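Local coordinates for protein 3'-5'-exonuclease (Saccharomyces cerevisiae, PDB 3E2V) that probably cuts double-stranded DNA without marked specificity and degrades it from the 3' to the 5' end, as a magnesium-dependent nuclease of the TatD family, at residues 195-201 with 248-253; 271-277 with 297-303. All coordinates share one frame. Numbering follows the deposited sequence.

Interaction 1 of 2, residues 195-201 with 248-253. With MG (magnesium ion), chain E.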
loop_
_atom_site.group_PDB
_atom_site.type_symbol
_atom_site.label_atom_id
_atom_site.label_comp_id
_atom_site.label_asym_id
_atom_site.label_seq_id
_atom_site.Cartn_x
_atom_site.Cartn_y
_atom_site.Cartn_z
ATOM N N SER A 195 12.136 -13.083 5.602
ATOM C CA SER A 195 12.778 -12.990 4.282
ATOM C C SER A 195 11.851 -13.388 3.131
ATOM O O SER A 195 12.046 -12.955 2.000
ATOM C CB SER A 195 14.057 -13.833 4.233
ATOM O OG SER A 195 15.071 -13.286 5.058
ATOM N N SER A 196 10.837 -14.190 3.432
ATOM C CA SER A 196 9.910 -14.675 2.410
ATOM C C SER A 196 8.745 -13.711 2.203
ATOM O O SER A 196 8.021 -13.820 1.214
ATOM C CB SER A 196 9.362 -16.058 2.807
ATOM O OG SER A 196 8.537 -15.991 3.963
ATOM N N TYR A 197 8.556 -12.790 3.145
ATOM C CA TYR A 197 7.439 -11.843 3.037
ATOM C C TYR A 197 7.609 -10.902 1.851
ATOM O O TYR A 197 8.712 -10.403 1.606
ATOM C CB TYR A 197 7.328 -10.995 4.300
ATOM C CG TYR A 197 6.394 -11.558 5.345
ATOM C CD1 TYR A 197 6.591 -12.834 5.879
ATOM C CD2 TYR A 197 5.325 -10.808 5.816
ATOM C CE1 TYR A 197 5.714 -13.350 6.845
ATOM C CE2 TYR A 197 4.438 -11.320 6.778
ATOM C CZ TYR A 197 4.643 -12.581 7.285
ATOM O OH TYR A 197 3.770 -13.092 8.238
ATOM N N PRO A 198 6.529 -10.650 1.105
ATOM C CA PRO A 198 6.618 -9.648 0.040
ATOM C C PRO A 198 6.745 -8.255 0.647
ATOM O O PRO A 198 6.228 -8.009 1.756
ATOM C CB PRO A 198 5.279 -9.804 -0.698
ATOM C CG PRO A 198 4.321 -10.343 0.348
ATOM C CD PRO A 198 5.188 -11.272 1.184
ATOM N N LEU A 199 7.415 -7.352 -0.077
ATOM C CA LEU A 199 7.570 -5.976 0.363
ATOM C C LEU A 199 6.542 -5.081 -0.304
ATOM O O LEU A 199 6.302 -5.176 -1.518
ATOM C CB LEU A 199 8.988 -5.459 0.080
ATOM C CG LEU A 199 10.137 -6.242 0.736
ATOM C CD1 LEU A 199 11.469 -5.580 0.393
ATOM C CD2 LEU A 199 9.981 -6.272 2.230
ATOM N N PHE A 200 5.957 -4.206 0.502
ATOM C CA PHE A 200 4.977 -3.238 0.054
ATOM C C PHE A 200 5.658 -1.881 0.110
ATOM O O PHE A 200 5.868 -1.314 1.190
ATOM C CB PHE A 200 3.734 -3.336 0.959
ATOM C CG PHE A 200 2.556 -2.547 0.472
ATOM C CD1 PHE A 200 1.739 -3.035 -0.537
ATOM C CD2 PHE A 200 2.268 -1.322 1.010
ATOM C CE1 PHE A 200 0.646 -2.305 -0.975
ATOM C CE2 PHE A 200 1.171 -0.574 0.558
ATOM C CZ PHE A 200 0.356 -1.076 -0.423
ATOM N N LEU A 201 6.054 -1.398 -1.065
ATOM C CA LEU A 201 7.016 -0.303 -1.185
ATOM C C LEU A 201 6.348 0.975 -1.655
ATOM O O LEU A 201 5.469 0.959 -2.516
ATOM C CB LEU A 201 8.113 -0.728 -2.153
ATOM C CG LEU A 201 8.945 -1.951 -1.773
ATOM C CD1 LEU A 201 9.662 -2.540 -2.989
ATOM C CD2 LEU A 201 9.898 -1.664 -0.608
ATOM N N ARG A 248 11.341 -13.460 -3.521
ATOM C CA ARG A 248 10.664 -12.365 -2.813
ATOM C C ARG A 248 10.063 -11.370 -3.807
ATOM O O ARG A 248 10.723 -10.927 -4.763
ATOM C CB ARG A 248 11.628 -11.652 -1.849
ATOM C CG ARG A 248 11.220 -10.228 -1.477
ATOM C CD ARG A 248 12.073 -9.720 -0.331
ATOM N NE ARG A 248 11.382 -9.879 0.945
ATOM C CZ ARG A 248 11.890 -9.495 2.110
ATOM N NH1 ARG A 248 13.118 -8.996 2.182
ATOM N NH2 ARG A 248 11.174 -9.608 3.218
ATOM N N LYS A 249 8.796 -11.031 -3.568
ATOM C CA LYS A 249 8.088 -10.096 -4.443
ATOM C C LYS A 249 8.205 -8.677 -3.908
ATOM O O LYS A 249 8.193 -8.454 -2.689
ATOM C CB LYS A 249 6.619 -10.509 -4.618
ATOM C CG LYS A 249 6.420 -11.979 -5.059
ATOM C CD LYS A 249 7.134 -12.330 -6.356
ATOM C CE LYS A 249 6.754 -13.739 -6.838
ATOM N NZ LYS A 249 7.171 -14.834 -5.908
ATOM N N LEU A 250 8.340 -7.730 -4.829
ATOM C CA LEU A 250 8.652 -6.349 -4.519
ATOM C C LEU A 250 7.561 -5.506 -5.166
ATOM O O LEU A 250 7.582 -5.286 -6.367
ATOM C CB LEU A 250 10.022 -5.993 -5.118
ATOM C CG LEU A 250 11.187 -6.895 -4.680
ATOM C CD1 LEU A 250 12.451 -6.531 -5.440
ATOM C CD2 LEU A 250 11.437 -6.795 -3.179
ATOM N N VAL A 251 6.595 -5.067 -4.364
ATOM C CA VAL A 251 5.410 -4.402 -4.891
ATOM C C VAL A 251 5.544 -2.905 -4.720
ATOM O O VAL A 251 5.657 -2.410 -3.588
ATOM C CB VAL A 251 4.139 -4.918 -4.178
ATOM C CG1 VAL A 251 2.906 -4.143 -4.639
ATOM C CG2 VAL A 251 3.969 -6.433 -4.404
ATOM N N VAL A 252 5.573 -2.189 -5.848
ATOM C CA VAL A 252 5.641 -0.739 -5.815
ATOM C C VAL A 252 4.222 -0.176 -5.863
ATOM O O VAL A 252 3.608 -0.097 -6.935
ATOM C CB VAL A 252 6.528 -0.185 -6.976
ATOM C CG1 VAL A 252 6.663 1.356 -6.868
ATOM C CG2 VAL A 252 7.907 -0.865 -7.008
ATOM N N HIS A 253 3.727 0.224 -4.693
ATOM C CA HIS A 253 2.347 0.701 -4.466
ATOM C C HIS A 253 2.094 2.035 -5.163
ATOM O O HIS A 253 2.989 2.883 -5.277
ATOM C CB HIS A 253 2.114 0.787 -2.914
ATOM C CG HIS A 253 0.953 1.629 -2.442
ATOM N ND1 HIS A 253 -0.354 1.427 -2.845
ATOM C CD2 HIS A 253 0.907 2.622 -1.511
ATOM C CE1 HIS A 253 -1.147 2.285 -2.221
ATOM N NE2 HIS A 253 -0.406 3.028 -1.413
HETATM MG MG MG E . -1.255 4.812 -0.421
HETATM O O HOH W 1 7.476 -12.520 -1.417
HETATM O O HOH W 2 -2.021 6.315 0.765
HETATM O O HOH W 3 -0.824 6.232 -1.778
HETATM O O HOH W 4 -1.509 3.598 1.221
HETATM O O HOH W 5 1.135 5.485 0.271
#
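Two neighbouring parallel strands, 199-201 and 250-252, pair here in the buried wall of the barrel, their axes 4.9 Å apart at closest and inclined by 22°. The ladder is the usual parallel one: Leu199 N donates to Lys249 O (2.9 Å), Val251 N to Leu199 O (2.9 Å), Leu201 N to Val251 O (2.7 Å) and His253 N to Leu201 O (2.9 Å). At the N-terminal end the guanidinium of Arg248 closes the pair, NE and NH2 both donating to Tyr197 O (2.8 and 3.0 Å), while Leu199 CD2 lies over one of its faces; a water joins Ser196 O to Lys249 N. In the TIM-barrel fold of TatD-type metallo-dependent hydrolases, metal ligands sit at the C-terminal ends of such strands, and His253 conforms, binding magnesium through NE2 at 2.2 Å. The Phe200 ring forms an offset stack with the His253 imidazole (centroids 4.8 Å apart, planes at 29°), and His253 CB makes a CH-pi contact over the phenyl face. The ND1 atom of His253 is hydrogen-bonded to Glu301, so both ring nitrogens are engaged. Leu199, Leu201 and Leu250 pack on the other face of the sheet from Phe200 and Val251, with Leu199 CD1 3.8 Å from Leu250 CD2.

Interaction 2 of 2, residues 271-277 with 297-303. With MG (magnesium ion), chain E.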
loop_
_atom_site.group_PDB
_atom_site.type_symbol
_atom_site.label_atom_id
_atom_site.label_comp_id
_atom_site.label_asym_id
_atom_site.label_seq_id
_atom_site.Cartn_x
_atom_site.Cartn_y
_atom_site.Cartn_z
ATOM N N ASN A 271 10.899 -9.546 -10.267
ATOM C CA ASN A 271 9.946 -9.673 -9.155
ATOM C C ASN A 271 9.360 -8.341 -8.687
ATOM O O ASN A 271 8.674 -8.302 -7.670
ATOM C CB ASN A 271 10.606 -10.423 -7.995
ATOM C CG ASN A 271 10.727 -11.924 -8.259
ATOM O OD1 ASN A 271 9.942 -12.492 -9.013
ATOM N ND2 ASN A 271 11.709 -12.562 -7.627
ATOM N N ILE A 272 9.633 -7.274 -9.439
ATOM C CA ILE A 272 8.975 -5.974 -9.242
ATOM C C ILE A 272 7.575 -6.037 -9.843
ATOM O O ILE A 272 7.391 -6.469 -10.993
ATOM C CB ILE A 272 9.790 -4.842 -9.894
ATOM C CG1 ILE A 272 10.942 -4.425 -8.976
ATOM C CG2 ILE A 272 8.900 -3.614 -10.253
ATOM C CD1 ILE A 272 10.536 -3.551 -7.786
ATOM N N PHE A 273 6.596 -5.617 -9.043
ATOM C CA PHE A 273 5.215 -5.458 -9.495
ATOM C C PHE A 273 4.822 -4.008 -9.312
ATOM O O PHE A 273 5.370 -3.325 -8.443
ATOM C CB PHE A 273 4.265 -6.354 -8.685
ATOM C CG PHE A 273 4.453 -7.802 -8.952
ATOM C CD1 PHE A 273 3.590 -8.467 -9.812
ATOM C CD2 PHE A 273 5.512 -8.480 -8.379
ATOM C CE1 PHE A 273 3.779 -9.806 -10.100
ATOM C CE2 PHE A 273 5.727 -9.826 -8.652
ATOM C CZ PHE A 273 4.865 -10.487 -9.521
ATOM N N ILE A 274 3.836 -3.562 -10.094
ATOM C CA ILE A 274 3.433 -2.153 -10.108
ATOM C C ILE A 274 1.970 -2.050 -9.711
ATOM O O ILE A 274 1.092 -2.614 -10.379
ATOM C CB ILE A 274 3.618 -1.526 -11.509
ATOM C CG1 ILE A 274 5.047 -1.748 -12.058
ATOM C CG2 ILE A 274 3.233 -0.062 -11.476
ATOM C CD1 ILE A 274 6.199 -1.073 -11.269
ATOM N N GLY A 275 1.710 -1.355 -8.602
ATOM C CA GLY A 275 0.339 -1.100 -8.148
ATOM C C GLY A 275 -0.283 0.092 -8.861
ATOM O O GLY A 275 0.328 1.166 -8.967
ATOM N N VAL A 276 -1.510 -0.114 -9.341
ATOM C CA VAL A 276 -2.238 0.880 -10.124
ATOM C C VAL A 276 -3.580 1.167 -9.451
ATOM O O VAL A 276 -4.387 0.265 -9.227
ATOM C CB VAL A 276 -2.465 0.354 -11.556
ATOM C CG1 VAL A 276 -3.399 1.274 -12.378
ATOM C CG2 VAL A 276 -1.128 0.185 -12.270
ATOM N N ASN A 277 -3.785 2.438 -9.105
ATOM C CA ASN A 277 -5.043 2.903 -8.549
ATOM C C ASN A 277 -5.523 4.123 -9.345
ATOM O O ASN A 277 -4.943 4.468 -10.373
ATOM C CB ASN A 277 -4.868 3.251 -7.061
ATOM C CG ASN A 277 -3.794 4.308 -6.821
ATOM O OD1 ASN A 277 -3.688 5.291 -7.562
ATOM N ND2 ASN A 277 -3.018 4.133 -5.768
ATOM N N ARG A 297 2.334 -8.185 -14.354
ATOM C CA ARG A 297 3.085 -7.508 -13.302
ATOM C C ARG A 297 2.332 -6.319 -12.723
ATOM O O ARG A 297 2.877 -5.565 -11.916
ATOM C CB ARG A 297 4.465 -7.123 -13.821
ATOM C CG ARG A 297 5.302 -8.399 -14.114
ATOM C CD ARG A 297 6.603 -8.104 -14.765
ATOM N NE ARG A 297 7.506 -7.509 -13.794
ATOM C CZ ARG A 297 8.722 -7.065 -14.069
ATOM N NH1 ARG A 297 9.222 -7.133 -15.311
ATOM N NH2 ARG A 297 9.437 -6.535 -13.098
ATOM N N LEU A 298 1.066 -6.195 -13.108
ATOM C CA LEU A 298 0.204 -5.081 -12.702
ATOM C C LEU A 298 -0.723 -5.574 -11.604
ATOM O O LEU A 298 -1.378 -6.611 -11.753
ATOM C CB LEU A 298 -0.621 -4.631 -13.923
ATOM C CG LEU A 298 -1.449 -3.343 -13.818
ATOM C CD1 LEU A 298 -1.514 -2.744 -15.223
ATOM C CD2 LEU A 298 -2.851 -3.579 -13.249
ATOM N N LEU A 299 -0.786 -4.825 -10.500
ATOM C CA LEU A 299 -1.726 -5.131 -9.420
ATOM C C LEU A 299 -2.689 -3.977 -9.244
ATOM O O LEU A 299 -2.331 -2.829 -9.493
ATOM C CB LEU A 299 -0.981 -5.381 -8.104
ATOM C CG LEU A 299 0.136 -6.424 -8.202
ATOM C CD1 LEU A 299 0.821 -6.533 -6.856
ATOM C CD2 LEU A 299 -0.381 -7.800 -8.666
ATOM N N LEU A 300 -3.925 -4.286 -8.850
ATOM C CA LEU A 300 -4.960 -3.256 -8.730
ATOM C C LEU A 300 -5.173 -2.877 -7.271
ATOM O O LEU A 300 -5.061 -3.714 -6.362
ATOM C CB LEU A 300 -6.279 -3.787 -9.305
ATOM C CG LEU A 300 -6.277 -4.146 -10.787
ATOM C CD1 LEU A 300 -7.594 -4.838 -11.179
ATOM C CD2 LEU A 300 -6.097 -2.864 -11.569
ATOM N N GLU A 301 -5.522 -1.610 -7.056
ATOM C CA GLU A 301 -5.750 -1.076 -5.716
ATOM C C GLU A 301 -6.596 0.157 -5.837
ATOM O O GLU A 301 -6.669 0.767 -6.918
ATOM C CB GLU A 301 -4.439 -0.708 -5.004
ATOM C CG GLU A 301 -3.321 -0.292 -5.950
ATOM C CD GLU A 301 -2.246 0.540 -5.259
ATOM O OE1 GLU A 301 -2.595 1.559 -4.633
ATOM O OE2 GLU A 301 -1.063 0.181 -5.367
ATOM N N THR A 302 -7.255 0.520 -4.736
ATOM C CA THR A 302 -8.018 1.775 -4.717
ATOM C C THR A 302 -7.280 2.918 -4.027
ATOM O O THR A 302 -7.476 4.094 -4.366
ATOM C CB THR A 302 -9.399 1.653 -4.016
ATOM O OG1 THR A 302 -9.229 1.232 -2.649
ATOM C CG2 THR A 302 -10.342 0.729 -4.779
ATOM N N ASP A 303 -6.431 2.595 -3.045
ATOM C CA ASP A 303 -5.873 3.613 -2.126
ATOM C C ASP A 303 -6.974 4.317 -1.336
ATOM O O ASP A 303 -6.747 5.412 -0.793
ATOM C CB ASP A 303 -4.962 4.625 -2.852
ATOM C CG ASP A 303 -3.904 5.198 -1.938
ATOM O OD1 ASP A 303 -3.368 4.436 -1.094
ATOM O OD2 ASP A 303 -3.601 6.409 -2.065
HETATM MG MG MG E . -1.255 4.812 -0.421
HETATM O O HOH W 2 -2.021 6.315 0.765
HETATM O O HOH W 3 -0.824 6.232 -1.778
HETATM O O HOH W 4 -1.509 3.598 1.221
HETATM O O HOH W 5 1.135 5.485 0.271
#
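Side chains at both ends reinforce the parallel pairing of strands 272-276 and 298-300, whose ladder runs from Ile274 N to Arg297 O (2.9 Å) through to Glu301 N and Val276 O (3.1 Å). Arg297, with chi3 near +73° (p), bends back so that NE and NH2 both donate to Ile272 O (3.0 and 2.9 Å). At the far end Asn277 adopts a p rotamer and its ND2 donates to Glu301 OE1 (2.8 Å). Glu301, its chi1 of 29° lying between wells, brings OE2 to 3.4 Å from Gly275 CA; an ideal CB on Gly275 would clash with this carboxylate, which also accepts from His253 ND1 and Ser254 N. The t rotamer of Asp303 places OD1 on the magnesium at 2.2 Å, where it is also hydrogen-bonded to Asn20 ND2, while Asp303 OD2 accepts from metal-bound water 3 at 2.8 Å. Apolar contacts fall on both faces: Phe273 CB meets Leu299 CD1 at 3.9 Å, and Val276 CG2 meets Leu298 CG at 3.9 Å. Helix 284-291 links the strands in a beta-alpha-beta unit of the barrel; helix 362-373 packs on Val276, Leu298 and Leu300, helix 377-392 touches Phe273 and Leu299, and strand 250-252 flanks 272-276.

Overall arrangement
Both contacts are buried and belong to one parallel sheet: strand 250-252 of interaction 1 hydrogen-bonds directly to strand 272-276 of interaction 2, probably through Val252 N to Phe273 O and Gly275 N to Val252 O, both at 2.8 Å. Four consecutive barrel strands are thus held in series. An arginine that donates two hydrogen bonds to one backbone carbonyl closes the N-terminal end of each pair, whereas the C-terminal ends converge on the same magnesium, to which 248-253 contributes a histidine and 297-303 an aspartate. There the chemistry diverges: interaction 1 has an aromatic stack beside its ligand, interaction 2 a polar Asn-Glu pair whose glutamate also accepts a hydrogen bond from that histidine.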